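Local coordinates for interleukin-20 receptor subunit beta (Homo sapiens, PDB 6DF3), which pairs with IL20RA to form the receptor for IL19, IL20 and IL24, and with IL22RA1 to form one for IL20 and IL24, at residues C[47-55]-C[67-78]. The protein carries 1 engineered substitution. Sequence-based numbering, arbitrary orientation.
Sequences HIWIPSSWC and DDITATVPYNLR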
loop_
_atom_site.group_PDB
_atom_site.type_symbol
_atom_site.label_atom_id
_atom_site.label_comp_id
_atom_site.label_asym_id
_atom_site.label_seq_id
_atom_site.Cartn_x
_atom_site.Cartn_y
_atom_site.Cartn_z
ATOM N N HIS C 47 -26.088 -13.445 1.180
ATOM C CA HIS C 47 -26.166 -14.595 2.042
ATOM C C HIS C 47 -24.844 -14.941 2.678
ATOM O O HIS C 47 -24.727 -15.919 3.449
ATOM C CB HIS C 47 -26.769 -15.762 1.223
ATOM C CG HIS C 47 -25.905 -16.177 0.061
ATOM N ND1 HIS C 47 -25.725 -15.375 -1.057
ATOM C CD2 HIS C 47 -25.105 -17.260 -0.116
ATOM C CE1 HIS C 47 -24.884 -15.966 -1.882
ATOM N NE2 HIS C 47 -24.514 -17.125 -1.353
ATOM N N ILE C 48 -23.813 -14.162 2.424
ATOM C CA ILE C 48 -22.472 -14.554 2.894
ATOM C C ILE C 48 -22.014 -13.553 3.954
ATOM O O ILE C 48 -21.913 -12.349 3.647
ATOM C CB ILE C 48 -21.445 -14.566 1.747
ATOM C CG1 ILE C 48 -21.781 -15.675 0.758
ATOM C CG2 ILE C 48 -20.019 -14.685 2.306
ATOM C CD1 ILE C 48 -20.906 -15.756 -0.491
ATOM N N TRP C 49 -21.679 -14.084 5.134
ATOM C CA TRP C 49 -21.092 -13.352 6.218
ATOM C C TRP C 49 -19.709 -13.875 6.464
ATOM O O TRP C 49 -19.404 -15.104 6.352
ATOM C CB TRP C 49 -21.994 -13.509 7.463
ATOM C CG TRP C 49 -23.375 -12.852 7.280
ATOM C CD1 TRP C 49 -24.429 -13.371 6.602
ATOM C CD2 TRP C 49 -23.794 -11.561 7.747
ATOM N NE1 TRP C 49 -25.471 -12.461 6.599
ATOM C CE2 TRP C 49 -25.111 -11.354 7.290
ATOM C CE3 TRP C 49 -23.181 -10.556 8.511
ATOM C CZ2 TRP C 49 -25.846 -10.227 7.612
ATOM C CZ3 TRP C 49 -23.896 -9.385 8.784
ATOM C CH2 TRP C 49 -25.219 -9.238 8.345
ATOM N N ILE C 50 -18.815 -12.959 6.785
ATOM C CA ILE C 50 -17.415 -13.307 6.965
ATOM C C ILE C 50 -17.027 -13.257 8.454
ATOM O O ILE C 50 -17.358 -12.312 9.166
ATOM C CB ILE C 50 -16.570 -12.281 6.196
ATOM C CG1 ILE C 50 -17.072 -12.244 4.766
ATOM C CG2 ILE C 50 -15.072 -12.553 6.344
ATOM C CD1 ILE C 50 -16.593 -11.032 4.049
ATOM N N PRO C 51 -16.259 -14.251 8.915
ATOM C CA PRO C 51 -15.805 -14.197 10.301
ATOM C C PRO C 51 -14.902 -13.042 10.583
ATOM O O PRO C 51 -14.017 -12.750 9.795
ATOM C CB PRO C 51 -14.983 -15.513 10.470
ATOM C CG PRO C 51 -15.564 -16.430 9.450
ATOM C CD PRO C 51 -16.020 -15.577 8.302
ATOM N N SER C 52 -15.117 -12.423 11.729
ATOM C CA SER C 52 -14.303 -11.365 12.225
ATOM C C SER C 52 -12.872 -11.856 12.452
ATOM O O SER C 52 -12.644 -13.010 12.768
ATOM C CB SER C 52 -14.882 -10.935 13.569
ATOM O OG SER C 52 -14.164 -9.801 14.038
ATOM N N SER C 53 -11.906 -10.957 12.330
ATOM C CA SER C 53 -10.497 -11.332 12.521
ATOM C C SER C 53 -10.233 -11.794 13.971
ATOM O O SER C 53 -9.734 -12.891 14.198
ATOM C CB SER C 53 -9.584 -10.168 12.125
ATOM O OG SER C 53 -9.524 -9.982 10.702
ATOM N N TRP C 54 -10.656 -10.998 14.946
ATOM C CA TRP C 54 -10.317 -11.256 16.363
ATOM C C TRP C 54 -11.448 -11.686 17.263
ATOM O O TRP C 54 -11.230 -11.775 18.488
ATOM C CB TRP C 54 -9.653 -10.032 16.970
ATOM C CG TRP C 54 -8.524 -9.596 16.171
ATOM C CD1 TRP C 54 -8.390 -8.407 15.548
ATOM C CD2 TRP C 54 -7.358 -10.364 15.847
ATOM N NE1 TRP C 54 -7.193 -8.363 14.875
ATOM C CE2 TRP C 54 -6.536 -9.548 15.043
ATOM C CE3 TRP C 54 -6.930 -11.676 16.154
ATOM C CZ2 TRP C 54 -5.292 -9.981 14.538
ATOM C CZ3 TRP C 54 -5.701 -12.106 15.671
ATOM C CH2 TRP C 54 -4.888 -11.258 14.863
ATOM N N CYS C 55 -12.633 -11.973 16.705
ATOM C CA CYS C 55 -13.801 -12.341 17.539
ATOM C C CYS C 55 -14.627 -13.507 17.118
ATOM O O CYS C 55 -15.798 -13.379 16.836
ATOM C CB CYS C 55 -14.716 -11.146 17.705
ATOM S SG CYS C 55 -13.784 -9.718 18.280
ATOM N N ASP C 67 -9.720 -4.221 12.001
ATOM C CA ASP C 67 -9.076 -4.956 10.919
ATOM C C ASP C 67 -10.021 -5.577 9.888
ATOM O O ASP C 67 -9.563 -5.897 8.840
ATOM C CB ASP C 67 -8.148 -6.003 11.467
ATOM C CG ASP C 67 -7.022 -5.397 12.284
ATOM O OD1 ASP C 67 -6.730 -4.158 12.229
ATOM O OD2 ASP C 67 -6.504 -6.171 13.051
ATOM N N ASP C 68 -11.318 -5.646 10.171
ATOM C CA ASP C 68 -12.288 -6.131 9.236
ATOM C C ASP C 68 -12.870 -5.013 8.382
ATOM O O ASP C 68 -13.375 -5.265 7.335
ATOM C CB ASP C 68 -13.441 -6.763 10.006
ATOM C CG ASP C 68 -12.971 -7.831 11.005
ATOM O OD1 ASP C 68 -12.192 -8.747 10.628
ATOM O OD2 ASP C 68 -13.389 -7.777 12.190
ATOM N N ILE C 69 -12.897 -3.772 8.875
ATOM C CA ILE C 69 -13.446 -2.676 8.110
ATOM C C ILE C 69 -12.313 -2.117 7.248
ATOM O O ILE C 69 -11.422 -1.450 7.790
ATOM C CB ILE C 69 -14.026 -1.575 9.046
ATOM C CG1 ILE C 69 -15.027 -2.131 10.094
ATOM C CG2 ILE C 69 -14.715 -0.498 8.235
ATOM C CD1 ILE C 69 -16.008 -3.106 9.591
ATOM N N THR C 70 -12.305 -2.401 5.930
ATOM C CA THR C 70 -11.098 -2.133 5.109
ATOM C C THR C 70 -11.406 -1.362 3.865
ATOM O O THR C 70 -10.535 -1.160 2.952
ATOM C CB THR C 70 -10.429 -3.450 4.691
ATOM O OG1 THR C 70 -11.401 -4.270 4.160
ATOM C CG2 THR C 70 -9.819 -4.210 5.871
ATOM N N ALA C 71 -12.620 -0.839 3.839
ATOM C CA ALA C 71 -13.020 0.089 2.829
ATOM C C ALA C 71 -13.983 1.176 3.410
ATOM O O ALA C 71 -14.765 0.943 4.346
ATOM C CB ALA C 71 -13.678 -0.670 1.711
ATOM N N THR C 72 -14.011 2.323 2.765
ATOM C CA THR C 72 -14.910 3.429 3.181
ATOM C C THR C 72 -16.293 3.215 2.483
ATOM O O THR C 72 -16.682 3.931 1.574
ATOM C CB THR C 72 -14.246 4.779 2.906
ATOM O OG1 THR C 72 -12.950 4.785 3.541
ATOM C CG2 THR C 72 -15.042 5.947 3.456
ATOM N N VAL C 73 -16.995 2.188 2.939
ATOM C CA VAL C 73 -18.323 1.833 2.516
ATOM C C VAL C 73 -19.069 1.317 3.792
ATOM O O VAL C 73 -18.404 0.980 4.829
ATOM C CB VAL C 73 -18.299 0.717 1.426
ATOM C CG1 VAL C 73 -17.453 1.099 0.212
ATOM C CG2 VAL C 73 -17.784 -0.604 1.974
ATOM N N PRO C 74 -20.434 1.269 3.751
ATOM C CA PRO C 74 -21.160 0.759 4.909
ATOM C C PRO C 74 -21.022 -0.738 5.044
ATOM O O PRO C 74 -21.112 -1.428 4.055
ATOM C CB PRO C 74 -22.666 1.118 4.642
ATOM C CG PRO C 74 -22.719 1.441 3.160
ATOM C CD PRO C 74 -21.317 1.769 2.676
ATOM N N TYR C 75 -20.910 -1.201 6.288
ATOM C CA TYR C 75 -20.714 -2.569 6.686
ATOM C C TYR C 75 -21.876 -2.986 7.622
ATOM O O TYR C 75 -22.248 -2.249 8.508
ATOM C CB TYR C 75 -19.377 -2.705 7.476
ATOM C CG TYR C 75 -18.174 -2.946 6.646
ATOM C CD1 TYR C 75 -17.550 -1.885 6.022
ATOM C CD2 TYR C 75 -17.641 -4.224 6.486
ATOM C CE1 TYR C 75 -16.407 -2.071 5.212
ATOM C CE2 TYR C 75 -16.503 -4.437 5.669
ATOM C CZ TYR C 75 -15.874 -3.358 5.030
ATOM O OH TYR C 75 -14.708 -3.467 4.268
ATOM N N ASN C 76 -22.404 -4.164 7.405
ATOM C CA ASN C 76 -23.245 -4.856 8.312
ATOM C C ASN C 76 -22.402 -5.676 9.229
ATOM O O ASN C 76 -21.411 -6.252 8.820
ATOM C CB ASN C 76 -24.193 -5.806 7.555
ATOM C CG ASN C 76 -25.044 -5.088 6.531
ATOM O OD1 ASN C 76 -25.342 -3.917 6.679
ATOM N ND2 ASN C 76 -25.385 -5.791 5.454
ATOM N N LEU C 77 -22.862 -5.781 10.457
ATOM C CA LEU C 77 -22.209 -6.550 11.502
ATOM C C LEU C 77 -23.311 -7.321 12.255
ATOM O O LEU C 77 -24.425 -6.843 12.386
ATOM C CB LEU C 77 -21.507 -5.584 12.410
ATOM C CG LEU C 77 -20.234 -4.949 11.831
ATOM C CD1 LEU C 77 -19.936 -3.686 12.613
ATOM C CD2 LEU C 77 -19.118 -5.953 11.997
ATOM N N ARG C 78 -23.024 -8.559 12.642
ATOM C CA ARG C 78 -23.913 -9.319 13.473
ATOM C C ARG C 78 -23.169 -10.105 14.531
ATOM O O ARG C 78 -22.027 -10.497 14.349
ATOM C CB ARG C 78 -24.740 -10.259 12.633
ATOM C CG ARG C 78 -23.960 -11.316 11.904
ATOM C CD ARG C 78 -24.910 -12.244 11.130
ATOM N NE ARG C 78 -24.217 -13.421 10.662
ATOM C CZ ARG C 78 -24.784 -14.358 9.911
ATOM N NH1 ARG C 78 -26.055 -14.295 9.579
ATOM N NH2 ARG C 78 -24.069 -15.374 9.504
#
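The guanidinium of R78 lies flat over one face of the W49 indole, with the two planes 8° apart. The contact belongs to the first fibronectin type III domain of this type II cytokine receptor. R78 CZ sits 3.5 Å from the centroid of the W49 five-membered ring, a cation-pi contact. R78 CG lies between the backbone N and the carbonyl carbon (chi1 64°), and the chain runs extended from CG to NE. This carries R78 CD over the W49 six-membered ring, 3.6 Å from its centroid, as a CH-pi contact. N76 CB meets the benzo end obliquely, 3.7 Å from W49 CH2. At W54, S53 CB lies over one face, offset toward the rim, and D67 OD2 at the edge. Strands 50-51 and 74-83 flank strand 31-37 in one antiparallel sheet, so W49 and R78 meet across that strand. R78 NH2 also forms a salt bridge with its E35, and W90 makes a second cation-pi contact with R78. With an alanine at W49 the indole under R78 is gone, and the guanidinium would probably be freer to turn. Further along, D68 OD1 accepts S53 N at 2.8 Å through its syn lone pair. S53 OG donates to D68 OD1 on the syn side, tilted out of plane. D68 OD1 also pairs with a basic side chain of another protein chain. W54 NE1 donates to D67 OD2 at 2.9 Å, nearly straight at 168°, on the anti side but tilted from the carboxylate plane.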